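Local coordinates for malate dehydrogenase (Picrophilus torridus, PDB 4BGV) that catalyses the reversible NAD-dependent oxidation of (S)-malate to oxaloacetate, a step of the tricarboxylic acid cycle, at the interface of chains A and B. Coordinates in Å, arbitrary orientation; residue numbers count along the deposited sequence, not the author numbering. Chains: chain A/B, Malate dehydrogenase.

Contact 1: the interface of chains A and B. Residues chain A 166-168, 171; chain B 249-251.
A:Asp171 meets B:Arg251 in a side-on carboxylate-guanidinium pair where two subunits of this LDH/MDH-superfamily enzyme face each other. The salt bridge runs from NE of B:Arg251 to OD2 of A:Asp171 (2.8 Å), and the terminal NH2 bonds OD1 at 2.9 Å. OD1 uses its syn lone pair, whereas OD2 is met on its syn side but from out of the carboxylate plane. The carboxylate lies at the rim of the guanidinium with the two planes 29° apart. An aspartate and an arginine suit this place because two acceptors match two N-H groups, which limits rotation of either plate.

Within chain B the bend at chi2 (-65°) sets CD of B:Arg251 over the middle of the B:Arg249 guanidinium, and the bend at chi3 (-46°) then turns NE towards the acid. That CD also packs on A:Ser168, 3.7 Å from its CB.

The backbone supplies another link: N of A:Ser168 donates to O of B:Lys250 (2.9 Å), arriving well above the carbonyl plane. A small side chain such as serine probably allows this close approach.

Apolar packing comes from CB of B:Lys250, 3.8 Å from CA of A:Val167. Further along the lysine, CE makes a van der Waals contact with the amide of A:Asn166, 3.9 Å from its ND2. A:Asn166, just beyond helix 150-165, has a positive phi, a backbone shape that asparagine tolerates better than most residues.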
# COMPACT_ATOMS: atom_id res chain seq x y z
N ASN A 166 7.94 22.50 8.28
CA ASN A 166 8.07 22.04 6.90
C ASN A 166 8.88 20.73 6.82
O ASN A 166 9.91 20.66 6.13
CB ASN A 166 8.71 23.11 6.00
CG ASN A 166 8.55 22.80 4.52
OD1 ASN A 166 7.61 22.11 4.11
ND2 ASN A 166 9.48 23.30 3.70
N VAL A 167 8.41 19.73 7.54
CA VAL A 167 9.05 18.42 7.56
C VAL A 167 8.00 17.35 7.33
O VAL A 167 6.81 17.59 7.49
CB VAL A 167 9.78 18.13 8.91
CG1 VAL A 167 11.01 19.03 9.09
CG2 VAL A 167 8.82 18.29 10.09
N SER A 168 8.46 16.15 6.98
CA SER A 168 7.57 15.01 6.74
C SER A 168 6.73 14.71 7.98
O SER A 168 7.24 14.76 9.10
CB SER A 168 8.40 13.77 6.40
OG SER A 168 7.59 12.60 6.36
N ASP A 171 8.14 11.95 10.38
CA ASP A 171 9.26 12.16 11.28
C ASP A 171 8.94 13.02 12.50
O ASP A 171 9.80 13.20 13.38
CB ASP A 171 10.45 12.72 10.49
CG ASP A 171 10.90 11.76 9.39
OD1 ASP A 171 10.98 10.54 9.67
OD2 ASP A 171 11.16 12.22 8.25
N ARG B 249 9.32 14.96 -0.02
CA ARG B 249 8.69 14.58 1.26
C ARG B 249 9.19 15.37 2.47
O ARG B 249 8.46 15.52 3.46
CB ARG B 249 8.89 13.08 1.53
CG ARG B 249 8.09 12.16 0.59
CD ARG B 249 8.08 10.70 1.12
NE ARG B 249 7.36 10.60 2.40
CZ ARG B 249 7.21 9.48 3.10
NH1 ARG B 249 7.71 8.33 2.66
NH2 ARG B 249 6.55 9.51 4.25
N LYS B 250 10.42 15.87 2.40
CA LYS B 250 11.07 16.55 3.53
C LYS B 250 11.29 15.61 4.71
O LYS B 250 11.13 15.99 5.86
CB LYS B 250 10.32 17.82 3.99
CG LYS B 250 9.68 18.68 2.89
CD LYS B 250 10.69 19.36 2.00
CE LYS B 250 9.98 20.41 1.10
NZ LYS B 250 10.85 20.94 -0.01
N ARG B 251 11.65 14.36 4.42
CA ARG B 251 12.10 13.46 5.46
C ARG B 251 13.30 14.05 6.17
O ARG B 251 14.13 14.73 5.56
CB ARG B 251 12.53 12.11 4.87
CG ARG B 251 11.44 11.33 4.09
CD ARG B 251 10.28 10.88 4.98
NE ARG B 251 10.72 10.26 6.24
CZ ARG B 251 11.02 8.97 6.40
NH1 ARG B 251 10.96 8.13 5.37
NH2 ARG B 251 11.40 8.52 7.59

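Contact 2: the interface of chains A and B. Residues chain A 175, 277, 289, 291; chain B 196, 201.
The A:Tyr289 side chain meets two aliphatic residues of chain B, one at its CB-CG bond and one at its CD2-CE2 edge. CD1 of B:Ile196 lies above the CB-CG bond, just off the ring, 3.8 Å from CB of A:Tyr289, while CD2 of B:Leu201 comes to the edge, 3.8 Å from the tyrosine's CD2 and displaced somewhat to that same side of the ring plane. In the plane, at another part of the edge, sits the backbone O of A:Pro277. The A:Phe175 ring turns a corner to the partner: its CE2 lies 3.9 Å from CG1 of B:Ile196, and CD1 of A:Leu291 occupies an edge in plane.

B:Ile196 is the shared partner of these groups. With CG1 anti to the carbonyl carbon (chi1 -57°) and CD1 extended beyond it (chi2 169°), the long branch reaches into chain A. CG1 rests against A:Phe175 and, at 3.9 Å, against CD2 of A:Leu291; the leucine and isoleucine side chains cross at about a right angle. A:Pro277 is at the margin, its CB 4.2 Å from the isoleucine CD1. Were the side chain cut back to an alanine here, the loss of CG1 and CD1 would probably open a gap between A:Phe175, A:Leu291 and A:Tyr289, leaving CB and CG of the tyrosine without the branch that packs on them.

Branched aliphatic and aromatic residues suit such a surface, since they fit by shape. In the fold, A:Phe175 belongs to strand 172-178 and A:Pro277 to strand 272-281, A:Tyr289 and A:Leu291 follow strand 284-288 and precede helix 295-321, and the partner brings the short strand 196-197 and the loop residue B:Leu201.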
# COMPACT_ATOMS: atom_id res chain seq x y z
N PHE A 175 3.99 13.92 21.89
CA PHE A 175 3.67 13.11 23.05
C PHE A 175 2.53 13.73 23.85
O PHE A 175 2.70 14.80 24.44
CB PHE A 175 4.92 12.96 23.94
CG PHE A 175 4.81 11.88 24.96
CD1 PHE A 175 4.21 12.12 26.18
CD2 PHE A 175 5.27 10.61 24.70
CE1 PHE A 175 4.10 11.14 27.13
CE2 PHE A 175 5.16 9.61 25.64
CZ PHE A 175 4.57 9.88 26.86
N PRO A 277 0.20 5.86 27.99
CA PRO A 277 0.84 5.11 26.90
C PRO A 277 0.70 3.61 27.09
O PRO A 277 1.06 3.08 28.16
CB PRO A 277 2.33 5.49 27.00
CG PRO A 277 2.42 6.56 28.01
CD PRO A 277 1.19 6.53 28.86
N TYR A 289 2.89 1.75 30.19
CA TYR A 289 4.18 2.34 30.55
C TYR A 289 3.98 3.37 31.66
O TYR A 289 3.07 4.20 31.60
CB TYR A 289 4.83 2.97 29.32
CG TYR A 289 5.15 1.92 28.27
CD1 TYR A 289 4.21 1.54 27.32
CD2 TYR A 289 6.38 1.28 28.27
CE1 TYR A 289 4.50 0.55 26.36
CE2 TYR A 289 6.69 0.30 27.33
CZ TYR A 289 5.74 -0.05 26.38
OH TYR A 289 6.05 -1.01 25.45
N LEU A 291 5.14 6.59 33.34
CA LEU A 291 5.95 7.76 33.07
C LEU A 291 6.46 8.44 34.34
O LEU A 291 5.84 8.34 35.39
CB LEU A 291 5.14 8.79 32.27
CG LEU A 291 4.60 8.32 30.93
CD1 LEU A 291 3.69 9.39 30.34
CD2 LEU A 291 5.74 7.98 29.98
N ILE B 196 9.20 7.85 24.70
CA ILE B 196 9.72 7.43 26.01
C ILE B 196 11.19 7.04 25.83
O ILE B 196 11.49 6.16 25.04
CB ILE B 196 8.92 6.24 26.58
CG1 ILE B 196 7.44 6.62 26.70
CG2 ILE B 196 9.45 5.84 27.96
CD1 ILE B 196 6.54 5.43 27.00
N LEU B 201 13.60 2.41 29.61
CA LEU B 201 13.00 1.12 29.24
C LEU B 201 13.94 -0.09 29.26
O LEU B 201 13.48 -1.23 29.40
CB LEU B 201 12.37 1.23 27.85
CG LEU B 201 11.30 2.30 27.70
CD1 LEU B 201 10.88 2.46 26.23
CD2 LEU B 201 10.10 1.94 28.57

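The C-alpha centres of contact 1 and contact 2 lie about 24 Å apart on one two-fold interface, and each recurs with the chains exchanged. They share no residue, but on chain A they are joined through sequence: the 3-10 helix 169-171 of contact 1 runs directly into strand 172-178, which serves contact 2. Contact 1 is chiefly polar, whereas contact 2 packs hydrocarbon on hydrocarbon. Their centres lie about 25 Å and 18 Å from the active-site A:His180, so neither forms the active site; any influence would be indirect, and the structure alone does not show one. The deposited assembly is a tetramer, of which this interface joins two copies.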